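Local coordinates for DynE7 (Micromonospora chersina, PDB 2XEM), which is a hot-dog fold thioesterase of dynemicin biosynthesis that binds a conjugated polyene ketone and probably releases the polyketide chain from its carrier protein, at residues D9-R14 with A46-G51; F19-L24 with F30-H35; H39-F44 with L62-C67; S98-R103 with P109-Q114. All coordinates share one frame; numbering follows the deposited sequence.

Contact 1: D9-R14 with A46-G51; sequences DSYVHR and ADHAPG
Strand 11-16 and the C-terminal end of helix 32-48 come no nearer here than 9.8 Å between the CA atoms of Tyr-11 and His-48, so side chains alone bridge the first strand of the hot-dog sheet and the last turn of its central helix. Tyr-11 carries the strand's share. With CG anti to the backbone N (chi1 177°), its ring projects toward the helix end, where OH donates to OD2 of Asp-47 at 2.5 Å, a short bond. The phenol comes to this oxygen from above the carboxylate plane, 39° out of it, while OD2 itself lies in the plane of the phenol ring, at its edge. His-48 meets the same ring without stacking: the two rims touch, centroids 5.5 Å apart and planes nearly perpendicular at 87°, with neither ring over the face of the other. Phe-44, one helical turn earlier, presents an edge-to-face partner to Tyr-11 and also meets the His-48 ring, while Tyr-145 packs on Tyr-11 from a loop. The phenol is buried, whereas the aspartate is exposed, so the bond joins interior to surface. At the imidazole rim, His-48 NE2 lies 3.6 Å from Tyr-11 CE1.

Contact 2: F19-L24 with F30-H35; sequences FDETNL and FAHYLH
A backbone-to-ring contact with water bridges on two sides joins the loop that follows strand 11-16 to the N-terminal part of helix 32-48, at the end of the hot-dog helix where subunits meet. His-32 and Glu-21 carry it, their CA atoms 6.4 Å apart. Glu-21 CA sits over one face of the imidazole, 3.8 Å from the ring centroid and 28° off its normal, a CH-pi contact. The closest approach is that of Glu-21 O to His-32 CD2, 3.2 Å. The side chain continues the cover: Glu-21 CB lies 3.8 Å from His-32 CD2, and CG lies near His-32 CG and ND1. With its CG beside the backbone N (chi1 -58°), His-32 sends the ring out to the short 3-10 turn of residues 19-21. Water 2, in the ring plane at the edge, is 2.9 Å from His-32 NE2 and lies 2.8 Å from Thr-22 O, which it can serve as donor, though other acceptors compete for its protons. On the other ring nitrogen, water 1 bonds weakly to ND1 and donates to Glu-21 OE2 at 2.7 Å. That carboxylate also accepts from Trp-36 NE1, while its OE1 takes the Thr-18 amide. His-35 of the second subunit meets the His-32 ring edge-to-face. Both imidazole nitrogens thus reach the loop through water, the ND1 link being weak, while carbon covers the ring face.

Contact 3: H39-F44 with L62-C67; sequences HCREHF and LVTVDC
A buried arginine, Arg-41, reaches Thr-64 directly and Leu-62 through a water, making the polar connection between helix 32-48 and strand 60-71, the central helix of the hot-dog fold and a strand of the sheet that wraps it. The CA atoms of Arg-41 and Leu-62 are 9.9 Å apart. Arg-41 holds CG between its backbone N and carbonyl carbon (chi1 71°), and from there the chain runs extended to NE, carrying the guanidinium to the strand. NH1 donates to Thr-64 OG1 at 3.1 Å, with an N-H...O angle of 158° and the hydroxyl oxygen close to the guanidinium plane. Water 3 fills the remaining corner: it receives a weak bond from Arg-41 NH2, donates to Leu-62 O at 2.7 Å, and lies 2.7 Å from Thr-64 OG1. Leu-62 adds apolar bulk beside the arginine, its CD1 4.5 Å from Arg-41 NE. NH1 also donates to Gln-117 OE1 on neighbouring strand 110-124, the stronger partner, and Val-119 of that strand packs on the arginine. None of the acceptors named here is a carboxylate. A hydroxyl, an amide oxygen and a water-linked carbonyl receive the guanidinium, and these neutral dipoles probably stabilise its charge in the interior.

Contact 4: S98-R103 with P109-Q114; sequences SFDYVR and PTLLAQ
Tyr-101 O accepts Leu-112 N at 2.8 Å, and Leu-112 CB and Leu-111 CD1 lie against this carbonyl. It lies at the centre of an antiparallel pairing in which Tyr-101 with Ala-113 and Arg-103 with Thr-110 are hydrogen-bonded pairs, and Asp-100 with Gln-114 and Val-102 with Leu-111 are non-hydrogen-bonded ones. Tyr-101 N returns a bond to Ala-113 O at 2.9 Å, and Arg-103 and Thr-110 exchange two more through their backbones. On the side bearing Asp-100 and Gln-114, the two side chains run alongside each other, pointing the same way. Gln-114 NE2 gives a hydrogen to Asp-100 OD1 at 2.9 Å, on the syn side but 33° out of the carboxylate plane; Gln-114 OE1 bonds to Tyr-72 OH. Leu-111 CD1 rests across Asp-100 CB and Val-102 CG2, 4.0 Å from each. The other side carries Tyr-101, whose CD2 touches Ala-113 CB at 3.5 Å and whose OH bonds to Tyr-33 O of the central helix. There the chain of Arg-103, extended at first, bends at chi3 (55°), and Leu-112 CD2 comes over one face of the guanidinium. Arg-103 NH1 forms a salt bridge with Asp-79 and also bonds to Glu-74 O. A classic beta bulge sets two residues, Leu-112 and Ala-113, opposite the single Tyr-101, in the hairpin of strands 94-105 and 110-124 within the antiparallel hot-dog sheet.

Helix 32-48 links three of the contacts: its start enters contact 2, its middle contact 3 and its end contact 1. Contact 4 joins two strands of the surrounding sheet and meets the helix through Tyr-101 and Tyr-33. Contact 3 is the buried one, its centre about 5 Å from the centre of the chain, and relies on an arginine with neutral acceptors. Contacts 1 and 2, partly buried and on opposite sides of that centre, use a phenol-carboxylate bond and hydrated imidazole packing respectively. Only contact 4 is built on backbone ladder bonds; no other chain touches its segments, whereas contacts 2 and 3 both reach the second subunit. Cys-40 meets Phe-99 between contacts 3 and 4.

Contact 1: D9-R14 with A46-G51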
# COMPACT_ATOMS: atom_id res chain seq x y z
N ASP D 9 -21.17 20.97 -10.42
CA ASP D 9 -20.91 19.56 -10.47
C ASP D 9 -19.47 19.26 -10.03
O ASP D 9 -18.57 20.12 -10.05
CB ASP D 9 -21.28 18.94 -11.85
CG ASP D 9 -20.39 19.28 -13.03
OD1 ASP D 9 -19.78 20.38 -13.03
OD2 ASP D 9 -20.35 18.47 -13.99
N SER D 10 -19.30 18.07 -9.53
CA SER D 10 -17.99 17.61 -9.21
C SER D 10 -17.61 16.45 -10.08
O SER D 10 -18.46 15.78 -10.64
CB SER D 10 -17.86 17.28 -7.74
OG SER D 10 -18.75 16.23 -7.39
N TYR D 11 -16.30 16.25 -10.24
CA TYR D 11 -15.78 15.06 -10.88
C TYR D 11 -15.86 13.88 -9.91
O TYR D 11 -15.43 14.01 -8.75
CB TYR D 11 -14.34 15.31 -11.33
CG TYR D 11 -13.76 14.06 -11.93
CD1 TYR D 11 -14.13 13.64 -13.21
CD2 TYR D 11 -12.91 13.24 -11.19
CE1 TYR D 11 -13.66 12.44 -13.73
CE2 TYR D 11 -12.42 12.05 -11.71
CZ TYR D 11 -12.79 11.66 -12.99
OH TYR D 11 -12.31 10.50 -13.50
N VAL D 12 -16.40 12.75 -10.37
CA VAL D 12 -16.64 11.60 -9.51
C VAL D 12 -15.69 10.48 -9.87
O VAL D 12 -15.69 10.02 -11.02
CB VAL D 12 -18.10 11.13 -9.55
CG1 VAL D 12 -18.29 9.87 -8.68
CG2 VAL D 12 -19.04 12.24 -9.08
N HIS D 13 -14.82 10.10 -8.90
CA HIS D 13 -14.03 8.88 -9.01
C HIS D 13 -14.63 7.84 -8.10
O HIS D 13 -14.67 8.05 -6.89
CB HIS D 13 -12.55 9.14 -8.67
CG HIS D 13 -11.74 7.89 -8.53
ND1 HIS D 13 -11.40 7.12 -9.60
CD2 HIS D 13 -11.27 7.31 -7.40
CE1 HIS D 13 -10.72 6.10 -9.12
NE2 HIS D 13 -10.60 6.18 -7.80
N ARG D 14 -15.10 6.73 -8.67
CA ARG D 14 -15.71 5.63 -7.92
C ARG D 14 -14.63 4.68 -7.42
O ARG D 14 -13.80 4.22 -8.20
CB ARG D 14 -16.70 4.90 -8.83
CG ARG D 14 -17.53 3.82 -8.15
CD ARG D 14 -18.32 3.06 -9.19
NE ARG D 14 -18.89 1.81 -8.68
CZ ARG D 14 -18.27 0.63 -8.69
NH1 ARG D 14 -17.02 0.53 -9.12
NH2 ARG D 14 -18.88 -0.45 -8.22
N ALA D 46 -7.18 11.07 -17.20
CA ALA D 46 -7.54 10.10 -18.26
C ALA D 46 -8.89 10.45 -18.94
O ALA D 46 -9.03 10.30 -20.16
CB ALA D 46 -7.55 8.67 -17.71
N ASP D 47 -9.85 10.95 -18.15
CA ASP D 47 -11.18 11.30 -18.65
C ASP D 47 -11.22 12.64 -19.37
O ASP D 47 -11.92 12.77 -20.37
CB ASP D 47 -12.20 11.33 -17.49
CG ASP D 47 -12.60 9.98 -16.95
OD1 ASP D 47 -12.41 8.97 -17.67
OD2 ASP D 47 -13.11 9.92 -15.81
N HIS D 48 -10.49 13.65 -18.87
CA HIS D 48 -10.75 15.05 -19.26
C HIS D 48 -9.53 15.81 -19.75
O HIS D 48 -9.67 16.89 -20.29
CB HIS D 48 -11.47 15.80 -18.10
CG HIS D 48 -12.79 15.20 -17.73
ND1 HIS D 48 -13.81 15.08 -18.67
CD2 HIS D 48 -13.21 14.68 -16.56
CE1 HIS D 48 -14.81 14.50 -18.03
NE2 HIS D 48 -14.50 14.24 -16.76
N ALA D 49 -8.33 15.27 -19.52
CA ALA D 49 -7.10 15.90 -19.97
C ALA D 49 -6.11 14.83 -20.50
O ALA D 49 -4.98 14.76 -20.01
CB ALA D 49 -6.49 16.72 -18.84
N PRO D 50 -6.52 13.97 -21.49
CA PRO D 50 -5.64 12.86 -21.90
C PRO D 50 -4.28 13.26 -22.46
O PRO D 50 -3.36 12.47 -22.38
CB PRO D 50 -6.50 12.11 -22.95
CG PRO D 50 -7.41 13.14 -23.50
CD PRO D 50 -7.76 13.99 -22.31
N GLY D 51 -4.18 14.45 -23.06
CA GLY D 51 -2.91 14.99 -23.54
C GLY D 51 -1.92 15.20 -22.41
O GLY D 51 -0.73 14.90 -22.57

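Contact 2: F19-L24 with F30-H35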
# COMPACT_ATOMS: atom_id res chain seq x y z
N PHE D 19 -10.20 -5.32 1.06
CA PHE D 19 -9.72 -5.76 2.37
C PHE D 19 -8.34 -5.23 2.73
O PHE D 19 -8.09 -4.95 3.91
CB PHE D 19 -9.72 -7.30 2.47
CG PHE D 19 -11.02 -7.86 3.01
CD1 PHE D 19 -12.23 -7.63 2.34
CD2 PHE D 19 -11.03 -8.66 4.15
CE1 PHE D 19 -13.42 -8.19 2.82
CE2 PHE D 19 -12.23 -9.20 4.63
CZ PHE D 19 -13.42 -8.94 3.98
N ASP D 20 -7.45 -5.10 1.73
CA ASP D 20 -6.10 -4.60 1.97
C ASP D 20 -6.07 -3.13 2.40
O ASP D 20 -5.01 -2.63 2.80
CB ASP D 20 -5.16 -4.88 0.78
CG ASP D 20 -5.48 -4.17 -0.53
OD1 ASP D 20 -4.78 -4.40 -1.49
OD2 ASP D 20 -6.49 -3.41 -0.60
N GLU D 21 -7.22 -2.43 2.33
CA GLU D 21 -7.32 -1.04 2.76
C GLU D 21 -7.91 -0.94 4.17
O GLU D 21 -7.98 0.15 4.76
CB GLU D 21 -8.16 -0.21 1.79
CG GLU D 21 -7.48 -0.03 0.46
CD GLU D 21 -8.35 0.68 -0.56
OE1 GLU D 21 -9.58 0.44 -0.60
OE2 GLU D 21 -7.82 1.54 -1.28
N THR D 22 -8.34 -2.07 4.71
CA THR D 22 -8.84 -2.11 6.06
C THR D 22 -7.68 -2.37 7.03
O THR D 22 -6.52 -2.41 6.61
CB THR D 22 -10.03 -3.10 6.18
OG1 THR D 22 -9.53 -4.43 6.03
CG2 THR D 22 -11.18 -2.80 5.18
N ASN D 23 -7.99 -2.49 8.32
CA ASN D 23 -7.02 -2.81 9.35
C ASN D 23 -7.75 -3.54 10.47
O ASN D 23 -8.96 -3.72 10.39
CB ASN D 23 -6.29 -1.54 9.82
CG ASN D 23 -7.12 -0.63 10.65
OD1 ASN D 23 -7.01 -0.62 11.88
ND2 ASN D 23 -8.01 0.09 10.03
N LEU D 24 -7.01 -4.04 11.47
CA LEU D 24 -7.57 -4.86 12.54
C LEU D 24 -8.72 -4.19 13.31
O LEU D 24 -9.57 -4.91 13.81
CB LEU D 24 -6.45 -5.39 13.46
CG LEU D 24 -5.84 -4.43 14.48
CD1 LEU D 24 -4.79 -5.12 15.27
CD2 LEU D 24 -5.23 -3.22 13.85
N PHE D 30 -6.59 5.21 7.80
CA PHE D 30 -6.74 6.62 7.41
C PHE D 30 -5.92 7.02 6.16
O PHE D 30 -6.41 7.80 5.34
CB PHE D 30 -6.43 7.58 8.59
CG PHE D 30 -4.94 7.77 8.83
CD1 PHE D 30 -4.26 8.85 8.28
CD2 PHE D 30 -4.22 6.84 9.60
CE1 PHE D 30 -2.88 9.00 8.47
CE2 PHE D 30 -2.84 7.01 9.80
CZ PHE D 30 -2.18 8.09 9.25
N ALA D 31 -4.69 6.49 6.03
CA ALA D 31 -3.77 6.92 4.96
C ALA D 31 -4.27 6.57 3.53
O ALA D 31 -3.88 7.23 2.57
CB ALA D 31 -2.40 6.33 5.19
N HIS D 32 -5.13 5.52 3.40
CA HIS D 32 -5.76 5.18 2.11
C HIS D 32 -6.58 6.28 1.48
O HIS D 32 -6.60 6.39 0.25
CB HIS D 32 -6.52 3.83 2.17
CG HIS D 32 -5.61 2.70 2.57
ND1 HIS D 32 -4.51 2.35 1.80
CD2 HIS D 32 -5.62 1.94 3.68
CE1 HIS D 32 -3.91 1.37 2.45
NE2 HIS D 32 -4.54 1.10 3.59
N TYR D 33 -7.22 7.12 2.30
CA TYR D 33 -7.99 8.27 1.81
C TYR D 33 -7.12 9.24 0.99
O TYR D 33 -7.60 9.87 0.05
CB TYR D 33 -8.65 9.00 2.98
CG TYR D 33 -9.79 8.24 3.62
CD1 TYR D 33 -11.12 8.59 3.36
CD2 TYR D 33 -9.55 7.19 4.52
CE1 TYR D 33 -12.17 7.94 4.01
CE2 TYR D 33 -10.59 6.53 5.16
CZ TYR D 33 -11.90 6.91 4.91
OH TYR D 33 -12.92 6.27 5.55
N LEU D 34 -5.84 9.36 1.36
CA LEU D 34 -4.88 10.18 0.61
C LEU D 34 -4.47 9.53 -0.69
O LEU D 34 -4.37 10.25 -1.66
CB LEU D 34 -3.63 10.56 1.46
CG LEU D 34 -3.87 11.62 2.57
CD1 LEU D 34 -4.64 12.84 2.04
CD2 LEU D 34 -4.58 11.01 3.81
N HIS D 35 -4.28 8.18 -0.73
CA HIS D 35 -4.07 7.47 -1.99
C HIS D 35 -5.19 7.75 -2.96
O HIS D 35 -4.93 7.97 -4.14
CB HIS D 35 -3.96 5.93 -1.80
CG HIS D 35 -2.70 5.50 -1.16
ND1 HIS D 35 -1.68 5.00 -1.89
CD2 HIS D 35 -2.37 5.46 0.15
CE1 HIS D 35 -0.73 4.70 -1.03
NE2 HIS D 35 -1.10 4.99 0.21
O HOH W 1 -5.33 2.50 -1.49
O HOH W 2 -4.39 -0.86 5.66

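Contact 3: H39-F44 with L62-C67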
# COMPACT_ATOMS: atom_id res chain seq x y z
N HIS D 39 -5.57 8.62 -7.00
CA HIS D 39 -6.34 7.83 -7.96
C HIS D 39 -7.37 8.71 -8.67
O HIS D 39 -7.56 8.61 -9.88
CB HIS D 39 -7.10 6.69 -7.27
CG HIS D 39 -6.28 5.76 -6.42
ND1 HIS D 39 -4.90 5.71 -6.51
CD2 HIS D 39 -6.69 4.89 -5.49
CE1 HIS D 39 -4.53 4.77 -5.67
NE2 HIS D 39 -5.56 4.26 -5.02
N CYS D 40 -8.08 9.53 -7.89
CA CYS D 40 -9.05 10.47 -8.41
C CYS D 40 -8.43 11.47 -9.42
O CYS D 40 -8.96 11.61 -10.51
CB CYS D 40 -9.76 11.20 -7.27
SG CYS D 40 -11.02 12.38 -7.84
N ARG D 41 -7.32 12.13 -9.07
CA ARG D 41 -6.71 13.12 -9.97
C ARG D 41 -6.17 12.48 -11.25
O ARG D 41 -6.22 13.11 -12.29
CB ARG D 41 -5.67 14.04 -9.28
CG ARG D 41 -4.35 13.37 -8.90
CD ARG D 41 -3.30 14.31 -8.33
NE ARG D 41 -2.01 13.62 -8.25
CZ ARG D 41 -1.12 13.75 -7.27
NH1 ARG D 41 -1.35 14.58 -6.26
NH2 ARG D 41 0.02 13.08 -7.31
N GLU D 42 -5.66 11.23 -11.17
CA GLU D 42 -5.20 10.49 -12.34
C GLU D 42 -6.36 10.09 -13.25
O GLU D 42 -6.23 10.20 -14.46
CB GLU D 42 -4.43 9.25 -11.93
CG GLU D 42 -3.06 9.52 -11.35
CD GLU D 42 -2.54 8.27 -10.66
OE1 GLU D 42 -1.96 8.42 -9.57
OE2 GLU D 42 -2.75 7.15 -11.18
N HIS D 43 -7.48 9.59 -12.68
CA HIS D 43 -8.70 9.20 -13.41
C HIS D 43 -9.25 10.47 -14.11
O HIS D 43 -9.64 10.40 -15.28
CB HIS D 43 -9.72 8.56 -12.44
CG HIS D 43 -10.91 7.86 -13.05
ND1 HIS D 43 -11.07 7.71 -14.45
CD2 HIS D 43 -11.99 7.31 -12.44
CE1 HIS D 43 -12.20 7.03 -14.62
NE2 HIS D 43 -12.80 6.78 -13.44
N PHE D 44 -9.22 11.62 -13.43
CA PHE D 44 -9.61 12.91 -13.97
C PHE D 44 -8.83 13.26 -15.24
O PHE D 44 -9.44 13.59 -16.25
CB PHE D 44 -9.47 14.04 -12.93
CG PHE D 44 -9.89 15.39 -13.49
CD1 PHE D 44 -11.23 15.72 -13.62
CD2 PHE D 44 -8.93 16.29 -13.95
CE1 PHE D 44 -11.61 16.94 -14.18
CE2 PHE D 44 -9.32 17.50 -14.54
CZ PHE D 44 -10.66 17.82 -14.64
N LEU D 62 3.36 15.93 -11.83
CA LEU D 62 2.51 16.59 -10.85
C LEU D 62 3.12 16.36 -9.49
O LEU D 62 3.16 15.22 -9.00
CB LEU D 62 1.05 16.11 -10.91
CG LEU D 62 0.28 16.33 -12.22
CD1 LEU D 62 -1.14 15.81 -12.08
CD2 LEU D 62 0.25 17.78 -12.66
N VAL D 63 3.63 17.43 -8.88
CA VAL D 63 4.32 17.34 -7.59
C VAL D 63 3.37 17.85 -6.49
O VAL D 63 2.89 18.99 -6.56
CB VAL D 63 5.65 18.11 -7.67
CG1 VAL D 63 6.35 18.22 -6.30
CG2 VAL D 63 6.58 17.49 -8.74
N THR D 64 3.06 16.99 -5.50
CA THR D 64 2.22 17.40 -4.38
C THR D 64 2.98 18.37 -3.46
O THR D 64 4.09 18.09 -3.04
CB THR D 64 1.66 16.16 -3.63
OG1 THR D 64 1.10 15.25 -4.56
CG2 THR D 64 0.59 16.53 -2.62
N VAL D 65 2.36 19.52 -3.18
CA VAL D 65 2.88 20.60 -2.31
C VAL D 65 2.37 20.36 -0.89
O VAL D 65 3.11 20.50 0.09
CB VAL D 65 2.49 22.01 -2.87
CG1 VAL D 65 2.88 23.13 -1.91
CG2 VAL D 65 3.09 22.23 -4.25
N ASP D 66 1.09 20.04 -0.78
CA ASP D 66 0.46 19.71 0.51
C ASP D 66 -0.79 18.88 0.29
O ASP D 66 -1.30 18.81 -0.83
CB ASP D 66 0.14 20.98 1.33
CG ASP D 66 -0.69 22.04 0.62
OD1 ASP D 66 -0.25 23.19 0.57
OD2 ASP D 66 -1.78 21.72 0.10
N CYS D 67 -1.26 18.23 1.34
CA CYS D 67 -2.53 17.51 1.33
C CYS D 67 -3.11 17.49 2.75
O CYS D 67 -2.39 17.73 3.73
CB CYS D 67 -2.36 16.11 0.78
SG CYS D 67 -1.40 15.02 1.85
O HOH W 3 2.40 14.10 -6.64

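Contact 4: S98-R103 with P109-Q114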
# COMPACT_ATOMS: atom_id res chain seq x y z
N SER D 98 -10.22 20.13 -3.92
CA SER D 98 -10.91 19.63 -2.72
C SER D 98 -11.71 18.37 -3.03
O SER D 98 -12.04 18.12 -4.19
CB SER D 98 -11.79 20.71 -2.09
OG SER D 98 -12.73 21.20 -3.04
N PHE D 99 -11.96 17.56 -2.00
CA PHE D 99 -12.53 16.21 -2.14
C PHE D 99 -13.57 15.98 -1.07
O PHE D 99 -13.33 16.32 0.09
CB PHE D 99 -11.45 15.12 -2.04
CG PHE D 99 -10.28 15.27 -2.98
CD1 PHE D 99 -10.26 14.62 -4.21
CD2 PHE D 99 -9.17 16.05 -2.63
CE1 PHE D 99 -9.17 14.76 -5.08
CE2 PHE D 99 -8.09 16.20 -3.51
CZ PHE D 99 -8.10 15.55 -4.73
N ASP D 100 -14.75 15.47 -1.48
CA ASP D 100 -15.71 14.86 -0.59
C ASP D 100 -15.62 13.35 -0.81
O ASP D 100 -15.54 12.91 -1.96
CB ASP D 100 -17.14 15.32 -0.92
CG ASP D 100 -17.54 16.70 -0.39
OD1 ASP D 100 -16.72 17.34 0.32
OD2 ASP D 100 -18.68 17.12 -0.66
N TYR D 101 -15.61 12.57 0.28
CA TYR D 101 -15.61 11.10 0.15
C TYR D 101 -16.95 10.63 0.63
O TYR D 101 -17.23 10.68 1.83
CB TYR D 101 -14.51 10.45 1.00
CG TYR D 101 -13.11 10.93 0.75
CD1 TYR D 101 -12.19 10.13 0.08
CD2 TYR D 101 -12.65 12.15 1.27
CE1 TYR D 101 -10.86 10.51 -0.05
CE2 TYR D 101 -11.33 12.56 1.11
CZ TYR D 101 -10.43 11.73 0.47
OH TYR D 101 -9.11 12.06 0.41
N VAL D 102 -17.79 10.20 -0.30
CA VAL D 102 -19.17 9.85 0.00
C VAL D 102 -19.40 8.35 -0.22
O VAL D 102 -19.24 7.87 -1.35
CB VAL D 102 -20.17 10.73 -0.80
CG1 VAL D 102 -21.62 10.40 -0.44
CG2 VAL D 102 -19.89 12.23 -0.57
N ARG D 103 -19.74 7.61 0.85
CA ARG D 103 -20.23 6.24 0.67
C ARG D 103 -21.63 6.30 0.05
O ARG D 103 -22.52 6.91 0.64
CB ARG D 103 -20.24 5.44 1.99
CG ARG D 103 -20.90 4.06 1.82
CD ARG D 103 -20.85 3.16 3.03
NE ARG D 103 -21.42 3.79 4.22
CZ ARG D 103 -20.77 3.92 5.37
NH1 ARG D 103 -19.53 3.44 5.51
NH2 ARG D 103 -21.35 4.51 6.41
N PRO D 109 -26.52 7.51 1.56
CA PRO D 109 -25.31 8.30 1.26
C PRO D 109 -24.71 8.91 2.54
O PRO D 109 -25.44 9.56 3.29
CB PRO D 109 -25.80 9.37 0.29
CG PRO D 109 -27.03 8.80 -0.32
CD PRO D 109 -27.67 7.95 0.74
N THR D 110 -23.42 8.65 2.79
CA THR D 110 -22.74 9.09 4.01
C THR D 110 -21.42 9.76 3.66
O THR D 110 -20.58 9.16 2.99
CB THR D 110 -22.57 7.88 4.98
OG1 THR D 110 -23.84 7.25 5.16
CG2 THR D 110 -22.01 8.30 6.35
N LEU D 111 -21.25 11.01 4.12
CA LEU D 111 -19.97 11.71 4.01
C LEU D 111 -18.97 11.08 4.99
O LEU D 111 -19.09 11.24 6.20
CB LEU D 111 -20.14 13.23 4.28
CG LEU D 111 -18.88 14.10 4.09
CD1 LEU D 111 -18.46 14.15 2.62
CD2 LEU D 111 -19.09 15.51 4.65
N LEU D 112 -18.01 10.34 4.46
CA LEU D 112 -16.99 9.66 5.28
C LEU D 112 -15.93 10.61 5.73
O LEU D 112 -15.44 10.50 6.85
CB LEU D 112 -16.34 8.50 4.50
CG LEU D 112 -17.27 7.33 4.08
CD1 LEU D 112 -16.47 6.20 3.43
CD2 LEU D 112 -18.08 6.78 5.25
N ALA D 113 -15.58 11.56 4.86
CA ALA D 113 -14.37 12.36 4.97
C ALA D 113 -14.41 13.48 3.97
O ALA D 113 -15.20 13.45 3.01
CB ALA D 113 -13.14 11.48 4.70
N GLN D 114 -13.57 14.50 4.21
CA GLN D 114 -13.27 15.51 3.20
C GLN D 114 -11.76 15.66 3.11
O GLN D 114 -11.04 15.27 4.03
CB GLN D 114 -13.96 16.85 3.50
CG GLN D 114 -15.49 16.81 3.30
CD GLN D 114 -16.14 18.07 3.73
OE1 GLN D 114 -15.97 18.54 4.84
NE2 GLN D 114 -16.93 18.66 2.84